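Local coordinates for protein glyoxylate reductase (Paecilomyces sp. J18, PDB 3WNV) that probably reduces glyoxylate to glycolate with a nicotinamide cofactor, as a fungal member of the D-isomer-specific 2-hydroxyacid dehydrogenase family, at residues I52-S57 and G65-E70; R171-R174 and N179-Y182; K228-M233 and V237-T242. All coordinates share one frame; numbering follows the deposited sequence.

Contact 1 (I52-S57 and G65-E70); sequences IAIYRS and GPFDRE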
loop_
_atom_site.group_PDB
_atom_site.type_symbol
_atom_site.label_atom_id
_atom_site.label_comp_id
_atom_site.label_asym_id
_atom_site.label_seq_id
_atom_site.Cartn_x
_atom_site.Cartn_y
_atom_site.Cartn_z
ATOM N N ILE A 52 1.134 24.666 11.515
ATOM C CA ILE A 52 2.401 24.483 10.784
ATOM C C ILE A 52 2.536 23.064 10.256
ATOM O O ILE A 52 3.218 22.819 9.256
ATOM C CB ILE A 52 3.637 24.839 11.666
ATOM C CG1 ILE A 52 4.954 24.729 10.887
ATOM C CG2 ILE A 52 3.723 23.947 12.880
ATOM C CD1 ILE A 52 6.159 25.197 11.716
ATOM N N ALA A 53 1.874 22.114 10.910
ATOM C CA ALA A 53 2.020 20.715 10.500
ATOM C C ALA A 53 0.721 19.956 10.643
ATOM O O ALA A 53 -0.042 20.206 11.563
ATOM C CB ALA A 53 3.084 20.043 11.308
ATOM N N ILE A 54 0.528 18.955 9.788
ATOM C CA ILE A 54 -0.726 18.216 9.759
ATOM C C ILE A 54 -0.385 16.747 9.823
ATOM O O ILE A 54 0.474 16.278 9.069
ATOM C CB ILE A 54 -1.475 18.459 8.436
ATOM C CG1 ILE A 54 -2.119 19.851 8.422
ATOM C CG2 ILE A 54 -2.555 17.370 8.213
ATOM C CD1 ILE A 54 -2.711 20.194 7.015
ATOM N N TYR A 55 -1.061 16.008 10.696
ATOM C CA TYR A 55 -0.967 14.551 10.695
ATOM C C TYR A 55 -2.157 14.049 9.917
ATOM O O TYR A 55 -3.285 14.436 10.230
ATOM C CB TYR A 55 -1.108 14.038 12.156
ATOM C CG TYR A 55 -1.107 12.509 12.296
ATOM C CD1 TYR A 55 -2.158 11.725 11.803
ATOM C CD2 TYR A 55 -0.086 11.868 12.985
ATOM C CE1 TYR A 55 -2.165 10.304 11.947
ATOM C CE2 TYR A 55 -0.069 10.470 13.133
ATOM C CZ TYR A 55 -1.109 9.700 12.601
ATOM O OH TYR A 55 -1.089 8.340 12.783
ATOM N N ARG A 56 -1.942 13.153 8.939
ATOM C CA ARG A 56 -3.084 12.534 8.286
ATOM C C ARG A 56 -2.742 11.102 7.983
ATOM O O ARG A 56 -1.580 10.682 8.111
ATOM C CB ARG A 56 -3.459 13.283 6.990
ATOM C CG ARG A 56 -2.454 13.110 5.853
ATOM C CD ARG A 56 -2.950 13.796 4.582
ATOM N NE ARG A 56 -4.199 13.186 4.058
ATOM C CZ ARG A 56 -4.234 12.149 3.207
ATOM N NH1 ARG A 56 -3.111 11.558 2.800
ATOM N NH2 ARG A 56 -5.406 11.700 2.748
ATOM N N SER A 57 -3.735 10.343 7.530
ATOM C CA SER A 57 -3.495 8.937 7.167
ATOM C C SER A 57 -4.237 8.503 5.898
ATOM O O SER A 57 -5.137 9.212 5.425
ATOM C CB SER A 57 -3.930 8.040 8.306
ATOM O OG SER A 57 -5.329 8.202 8.551
ATOM N N GLY A 65 -11.494 13.685 1.668
ATOM C CA GLY A 65 -11.132 13.454 0.284
ATOM C C GLY A 65 -9.618 13.570 0.172
ATOM O O GLY A 65 -8.937 13.858 1.161
ATOM N N PRO A 66 -9.075 13.353 -1.026
ATOM C CA PRO A 66 -7.618 13.375 -1.160
ATOM C C PRO A 66 -7.049 14.774 -0.931
ATOM O O PRO A 66 -7.702 15.807 -1.158
ATOM C CB PRO A 66 -7.384 12.955 -2.624
ATOM C CG PRO A 66 -8.704 13.184 -3.296
ATOM C CD PRO A 66 -9.743 12.935 -2.268
ATOM N N PHE A 67 -5.782 14.779 -0.542
ATOM C CA PHE A 67 -5.013 15.989 -0.479
ATOM C C PHE A 67 -4.460 16.231 -1.880
ATOM O O PHE A 67 -3.235 16.267 -2.122
ATOM C CB PHE A 67 -3.918 15.861 0.582
ATOM C CG PHE A 67 -4.362 16.298 1.961
ATOM C CD1 PHE A 67 -5.559 15.833 2.499
ATOM C CD2 PHE A 67 -3.579 17.149 2.711
ATOM C CE1 PHE A 67 -5.980 16.240 3.763
ATOM C CE2 PHE A 67 -3.985 17.559 3.994
ATOM C CZ PHE A 67 -5.199 17.101 4.508
ATOM N N ASP A 68 -5.394 16.430 -2.799
ATOM C CA ASP A 68 -5.061 16.785 -4.193
ATOM C C ASP A 68 -4.761 18.271 -4.378
ATOM O O ASP A 68 -4.724 19.044 -3.414
ATOM C CB ASP A 68 -6.178 16.346 -5.140
ATOM C CG ASP A 68 -7.545 16.888 -4.745
ATOM O OD1 ASP A 68 -7.644 17.861 -3.961
ATOM O OD2 ASP A 68 -8.546 16.336 -5.241
ATOM N N ARG A 69 -4.530 18.679 -5.620
ATOM C CA ARG A 69 -4.154 20.071 -5.870
ATOM C C ARG A 69 -5.186 21.043 -5.303
ATOM O O ARG A 69 -4.830 22.054 -4.718
ATOM C CB ARG A 69 -3.887 20.279 -7.369
ATOM C CG ARG A 69 -3.655 21.722 -7.801
ATOM C CD ARG A 69 -3.110 21.764 -9.257
ATOM N NE ARG A 69 -1.757 21.214 -9.295
ATOM C CZ ARG A 69 -0.663 21.941 -9.072
ATOM N NH1 ARG A 69 -0.777 23.231 -8.796
ATOM N NH2 ARG A 69 0.545 21.372 -9.100
ATOM N N GLU A 70 -6.470 20.722 -5.435
ATOM C CA GLU A 70 -7.523 21.621 -4.966
ATOM C C GLU A 70 -7.496 21.833 -3.458
ATOM O O GLU A 70 -7.690 22.947 -2.967
ATOM C CB GLU A 70 -8.888 21.033 -5.309
ATOM C CG GLU A 70 -10.057 21.748 -4.643
ATOM C CD GLU A 70 -11.368 20.966 -4.769
ATOM O OE1 GLU A 70 -11.371 19.900 -5.407
ATOM O OE2 GLU A 70 -12.397 21.413 -4.218
#
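Ile-54 is the first residue of strand 52-57 to meet the segment 65-70, and it does so with the end of its chain: CD1 comes to the edge of the Phe-67 ring, near the ring plane, with Ile-54 CD1 4.2 Å from Phe-67 CE2. Tyr-55 belongs to the other side of the strand, where its ring packs on Val-307 and Leu-311 of helix 297-317. This alternation is that of an inner strand in an open parallel alpha/beta sheet: 52-57 runs between strands 5-9 and 81-85, and Phe-67 comes down on one side of it from the loop that precedes helix 69-74. Arg-56 then makes most of the contact. Its CG sits between the backbone N and the carbonyl carbon (chi1 71°), and a bend at chi3 carries the guanidinium past the aromatic ring. CD lies almost squarely over the ring face, 3.7 Å from Arg-56 CD to the Phe-67 centroid and only 3° off the ring normal, a CH-pi contact. NE is displaced toward the rim, with Arg-56 NE 3.4 Å from Phe-67 CD1. The cation-pi component is consequently off-centre: Arg-56 CZ stands 4.6 Å from the Phe-67 centroid, and the guanidinium and ring planes are 39° apart rather than stacked. The polar end of Arg-56 has its own partner in Asn-91, whose OD1 accepts a hydrogen bond from NH1. On the Phe-67 side, the backbone makes an inverse gamma turn centred on that residue, with a weak hydrogen bond from Asp-68 N to Pro-66 O.

Contact 2 (R171-R174 and N179-Y182); sequences RRAR and NIIY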
loop_
_atom_site.group_PDB
_atom_site.type_symbol
_atom_site.label_atom_id
_atom_site.label_comp_id
_atom_site.label_asym_id
_atom_site.label_seq_id
_atom_site.Cartn_x
_atom_site.Cartn_y
_atom_site.Cartn_z
ATOM N N ARG A 171 12.738 -12.737 0.830
ATOM C CA ARG A 171 13.361 -13.437 1.940
ATOM C C ARG A 171 12.462 -14.594 2.388
ATOM O O ARG A 171 12.918 -15.725 2.589
ATOM C CB ARG A 171 13.598 -12.466 3.105
ATOM C CG ARG A 171 14.317 -13.082 4.331
ATOM C CD ARG A 171 14.484 -12.050 5.483
ATOM N NE ARG A 171 14.477 -10.654 5.012
ATOM C CZ ARG A 171 15.424 -10.078 4.259
ATOM N NH1 ARG A 171 16.483 -10.770 3.852
ATOM N NH2 ARG A 171 15.302 -8.804 3.893
ATOM N N ARG A 172 11.173 -14.334 2.513
ATOM C CA ARG A 172 10.257 -15.411 2.898
ATOM C C ARG A 172 10.167 -16.460 1.812
ATOM O O ARG A 172 10.295 -17.664 2.091
ATOM C CB ARG A 172 8.879 -14.834 3.186
ATOM C CG ARG A 172 8.798 -14.058 4.517
ATOM C CD ARG A 172 7.732 -12.962 4.445
ATOM N NE ARG A 172 7.625 -12.247 5.732
ATOM C CZ ARG A 172 8.523 -11.376 6.210
ATOM N NH1 ARG A 172 9.644 -11.054 5.533
ATOM N NH2 ARG A 172 8.296 -10.832 7.399
ATOM N N ALA A 173 9.931 -16.009 0.578
ATOM C CA ALA A 173 9.742 -16.933 -0.542
ATOM C C ALA A 173 10.940 -17.849 -0.774
ATOM O O ALA A 173 10.761 -18.997 -1.162
ATOM C CB ALA A 173 9.427 -16.167 -1.812
ATOM N N ARG A 174 12.160 -17.356 -0.569
ATOM C CA ARG A 174 13.319 -18.224 -0.681
ATOM C C ARG A 174 13.306 -19.382 0.321
ATOM O O ARG A 174 13.776 -20.491 0.011
ATOM C CB ARG A 174 14.635 -17.426 -0.540
ATOM C CG ARG A 174 15.147 -16.926 -1.874
ATOM C CD ARG A 174 16.534 -16.242 -1.769
ATOM N NE ARG A 174 16.402 -15.031 -0.997
ATOM C CZ ARG A 174 16.296 -13.805 -1.508
ATOM N NH1 ARG A 174 16.366 -13.572 -2.824
ATOM N NH2 ARG A 174 16.141 -12.802 -0.679
ATOM N N ASN A 179 12.862 -19.490 -6.463
ATOM C CA ASN A 179 13.895 -18.692 -7.115
ATOM C C ASN A 179 13.292 -17.316 -7.340
ATOM O O ASN A 179 12.089 -17.184 -7.615
ATOM C CB ASN A 179 14.247 -19.287 -8.469
ATOM C CG ASN A 179 14.771 -20.676 -8.354
ATOM O OD1 ASN A 179 14.307 -21.582 -9.044
ATOM N ND2 ASN A 179 15.737 -20.869 -7.465
ATOM N N ILE A 180 14.103 -16.285 -7.229
ATOM C CA ILE A 180 13.537 -14.923 -7.232
ATOM C C ILE A 180 14.039 -14.136 -8.432
ATOM O O ILE A 180 15.249 -14.062 -8.671
ATOM C CB ILE A 180 13.901 -14.133 -5.968
ATOM C CG1 ILE A 180 13.747 -15.004 -4.725
ATOM C CG2 ILE A 180 13.078 -12.823 -5.881
ATOM C CD1 ILE A 180 12.270 -15.455 -4.457
ATOM N N ILE A 181 13.118 -13.572 -9.201
ATOM C CA ILE A 181 13.490 -12.620 -10.257
ATOM C C ILE A 181 12.727 -11.315 -10.058
ATOM O O ILE A 181 11.678 -11.285 -9.411
ATOM C CB ILE A 181 13.239 -13.155 -11.690
ATOM C CG1 ILE A 181 11.747 -13.488 -11.894
ATOM C CG2 ILE A 181 14.102 -14.386 -11.940
ATOM C CD1 ILE A 181 11.427 -13.914 -13.376
ATOM N N TYR A 182 13.232 -10.232 -10.634
ATOM C CA TYR A 182 12.552 -8.954 -10.469
ATOM C C TYR A 182 12.835 -7.994 -11.600
ATOM O O TYR A 182 13.842 -8.097 -12.312
ATOM C CB TYR A 182 12.950 -8.291 -9.143
ATOM C CG TYR A 182 14.267 -7.526 -9.237
ATOM C CD1 TYR A 182 15.496 -8.195 -9.189
ATOM C CD2 TYR A 182 14.283 -6.137 -9.360
ATOM C CE1 TYR A 182 16.725 -7.492 -9.290
ATOM C CE2 TYR A 182 15.502 -5.437 -9.438
ATOM C CZ TYR A 182 16.705 -6.122 -9.396
ATOM O OH TYR A 182 17.894 -5.401 -9.469
#
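Apolar contact between Ala-173 and Ile-180 forms the inner part of this interface, where the methyl of Ala-173 points at the strand and meets the end of the longer isoleucine branch: Ala-173 CB is 3.9 Å from Ile-180 CD1. The torsions of Ile-180 explain the meeting, since CG1 stands opposite the carbonyl carbon (chi1 -44°) and a further turn at chi2 (-64°) brings CD1 round to the helix. Both side chains also rest on Leu-157 of strand 156-160. The segments are the last two elements of a beta-alpha-beta unit, strand 156-160, helix 164-175 and strand 179-183, whose parallel strands pair directly through backbone bonds such as those of Ile-181 with Leu-157 and Ile-159. Such a unit is the repeating element of the Rossmann-type fold to which this family's NAD-binding domain belongs.

The second kind of contact is van der Waals contact by a charged chain, through its CG and its terminal NH1. Arg-174 crosses Ile-180 at about a right angle and touches it twice, with Arg-174 CG 3.7 Å from Ile-180 CG1 and, because the chain bends at chi3 (-66°), with Arg-174 NH1 3.5 Å from the same CG1. The guanidinium meets that carbon obliquely. No hydrogen bond links the segments, and Arg-174 NH2 has a long, weak ion pair with Asp-194 OD1. Replacing Arg-174 with a serine would probably uncover the CG1 side of Ile-180 and take from Asp-194 this distant positive charge.

Contact 3 (K228-M233 and V237-T242); sequences KELAKM and VVIVNT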
loop_
_atom_site.group_PDB
_atom_site.type_symbol
_atom_site.label_atom_id
_atom_site.label_comp_id
_atom_site.label_asym_id
_atom_site.label_seq_id
_atom_site.Cartn_x
_atom_site.Cartn_y
_atom_site.Cartn_z
ATOM N N LYS A 228 -2.756 -7.101 -22.433
ATOM C CA LYS A 228 -1.511 -7.375 -23.167
ATOM C C LYS A 228 -0.519 -8.106 -22.265
ATOM O O LYS A 228 0.109 -9.090 -22.679
ATOM C CB LYS A 228 -0.852 -6.071 -23.668
ATOM C CG LYS A 228 -0.726 -5.923 -25.190
ATOM C CD LYS A 228 0.508 -5.069 -25.579
ATOM C CE LYS A 228 1.784 -5.928 -25.738
ATOM N NZ LYS A 228 1.611 -7.150 -26.636
ATOM N N GLU A 229 -0.364 -7.618 -21.032
ATOM C CA GLU A 229 0.593 -8.198 -20.102
ATOM C C GLU A 229 0.178 -9.567 -19.590
ATOM O O GLU A 229 1.010 -10.454 -19.415
ATOM C CB GLU A 229 0.804 -7.250 -18.912
ATOM C CG GLU A 229 1.549 -5.952 -19.288
ATOM C CD GLU A 229 0.717 -4.999 -20.124
ATOM O OE1 GLU A 229 -0.546 -5.002 -20.007
ATOM O OE2 GLU A 229 1.324 -4.253 -20.919
ATOM N N LEU A 230 -1.114 -9.754 -19.349
ATOM C CA LEU A 230 -1.608 -11.042 -18.907
ATOM C C LEU A 230 -1.335 -12.076 -19.994
ATOM O O LEU A 230 -1.029 -13.243 -19.693
ATOM C CB LEU A 230 -3.112 -10.964 -18.627
ATOM C CG LEU A 230 -3.427 -10.097 -17.401
ATOM C CD1 LEU A 230 -4.897 -9.747 -17.350
ATOM C CD2 LEU A 230 -2.991 -10.793 -16.082
ATOM N N ALA A 231 -1.446 -11.644 -21.244
ATOM C CA ALA A 231 -1.326 -12.576 -22.351
ATOM C C ALA A 231 0.123 -13.023 -22.499
ATOM O O ALA A 231 0.385 -14.119 -23.010
ATOM C CB ALA A 231 -1.850 -11.948 -23.645
ATOM N N LYS A 232 1.058 -12.185 -22.038
ATOM C CA LYS A 232 2.472 -12.552 -22.019
ATOM C C LYS A 232 2.867 -13.504 -20.895
ATOM O O LYS A 232 3.946 -14.089 -20.958
ATOM C CB LYS A 232 3.350 -11.310 -21.933
ATOM C CG LYS A 232 3.425 -10.514 -23.219
ATOM C CD LYS A 232 4.085 -9.155 -22.963
ATOM C CE LYS A 232 4.154 -8.354 -24.245
ATOM N NZ LYS A 232 4.737 -6.997 -24.031
ATOM N N MET A 233 2.037 -13.645 -19.861
ATOM C CA MET A 233 2.432 -14.480 -18.720
ATOM C C MET A 233 2.364 -15.976 -19.102
ATOM O O MET A 233 1.842 -16.315 -20.178
ATOM C CB MET A 233 1.591 -14.173 -17.485
ATOM C CG MET A 233 1.817 -12.767 -16.951
ATOM S SD MET A 233 0.674 -12.440 -15.616
ATOM C CE MET A 233 1.024 -10.697 -15.231
ATOM N N VAL A 237 -0.250 -19.041 -14.545
ATOM C CA VAL A 237 0.418 -18.107 -13.626
ATOM C C VAL A 237 -0.487 -17.874 -12.427
ATOM O O VAL A 237 -1.709 -17.989 -12.538
ATOM C CB VAL A 237 0.712 -16.737 -14.340
ATOM C CG1 VAL A 237 -0.590 -16.049 -14.763
ATOM C CG2 VAL A 237 1.613 -15.818 -13.494
ATOM N N VAL A 238 0.114 -17.589 -11.275
ATOM C CA VAL A 238 -0.615 -17.126 -10.112
ATOM C C VAL A 238 -0.162 -15.691 -9.845
ATOM O O VAL A 238 1.050 -15.394 -9.819
ATOM C CB VAL A 238 -0.310 -18.006 -8.893
ATOM C CG1 VAL A 238 -0.851 -17.343 -7.605
ATOM C CG2 VAL A 238 -0.899 -19.386 -9.087
ATOM N N ILE A 239 -1.119 -14.803 -9.662
ATOM C CA ILE A 239 -0.794 -13.374 -9.443
ATOM C C ILE A 239 -1.101 -12.950 -8.019
ATOM O O ILE A 239 -2.187 -13.201 -7.536
ATOM C CB ILE A 239 -1.534 -12.457 -10.467
ATOM C CG1 ILE A 239 -1.073 -12.736 -11.896
ATOM C CG2 ILE A 239 -1.357 -10.971 -10.115
ATOM C CD1 ILE A 239 -1.976 -12.165 -12.954
ATOM N N VAL A 240 -0.143 -12.291 -7.362
ATOM C CA VAL A 240 -0.355 -11.733 -6.009
ATOM C C VAL A 240 -0.210 -10.234 -6.027
ATOM O O VAL A 240 0.725 -9.717 -6.651
ATOM C CB VAL A 240 0.652 -12.343 -5.033
ATOM C CG1 VAL A 240 0.620 -11.641 -3.659
ATOM C CG2 VAL A 240 0.426 -13.860 -4.875
ATOM N N ASN A 241 -1.121 -9.539 -5.344
ATOM C CA ASN A 241 -1.058 -8.100 -5.211
ATOM C C ASN A 241 -1.408 -7.658 -3.833
ATOM O O ASN A 241 -2.501 -7.830 -3.410
ATOM C CB ASN A 241 -2.036 -7.456 -6.197
ATOM C CG ASN A 241 -1.768 -5.999 -6.435
ATOM O OD1 ASN A 241 -0.802 -5.482 -5.956
ATOM N ND2 ASN A 241 -2.602 -5.374 -7.219
ATOM N N THR A 242 -0.458 -7.076 -3.151
ATOM C CA THR A 242 -0.693 -6.448 -1.890
ATOM C C THR A 242 -0.470 -4.926 -1.934
ATOM O O THR A 242 -0.471 -4.298 -0.942
ATOM C CB THR A 242 0.154 -7.047 -0.786
ATOM O OG1 THR A 242 1.493 -6.901 -1.160
ATOM C CG2 THR A 242 -0.133 -8.502 -0.608
#
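The closing half of a beta-alpha-beta unit, strand 210-213, helix 227-232 and strand 237-241, is held here by four buried apolar residues, in the NAD-binding domain. Met-233, just past the helix, makes the largest contribution of the four. With CG turned to the side of the backbone N (chi1 -65°), the chain runs on extended, so that the sulfur reaches both strand residues: Met-233 SD is 3.9 Å from Val-237 CG1 and 3.8 Å from Ile-239 CD1. Nearer the backbone, Met-233 CB lies 4.0 Å from Val-237 CG1. The thioether chain passes Val-237 at a slant but crosses Ile-239 at about a right angle. Leu-230, one helical turn earlier, adds a single methyl contact, with Leu-230 CD2 3.6 Å from Ile-239 CD1, again with the side chains roughly perpendicular. Ile-239 CD1 thus receives both Leu-230 and Met-233, and no hydrogen bond joins the two segments. Strand 237-241 lies between strands 210-213 and 262-267, with Val-237 and Ile-239 also touching Val-262; Met-233 packs against Leu-205 of helix 201-207, while Val-238 points away from the helix 227-232 and meets Ala-126 of helix 112-127.

How the contacts relate
Contact 1 belongs to the five-stranded parallel sheet, whereas contacts 2 and 3 both reach the seven-stranded sheet of the NAD-binding domain. The separations follow this division: centre to centre, contact 1 is about 36 Å from contact 2 and about 34 Å from contact 3, on opposite sides of the chain's centre, while contacts 2 and 3 are about 17 Å apart. Even those two do not touch, their nearest atoms being about 10 Å apart. Along the chain all three follow in series. In contact 2, Ile-180 is close to, but not in contact with, a Gly-161, Gly-163, Gly-166 sequence consistent with a Rossmann dinucleotide-binding loop; no direct role in binding follows from this.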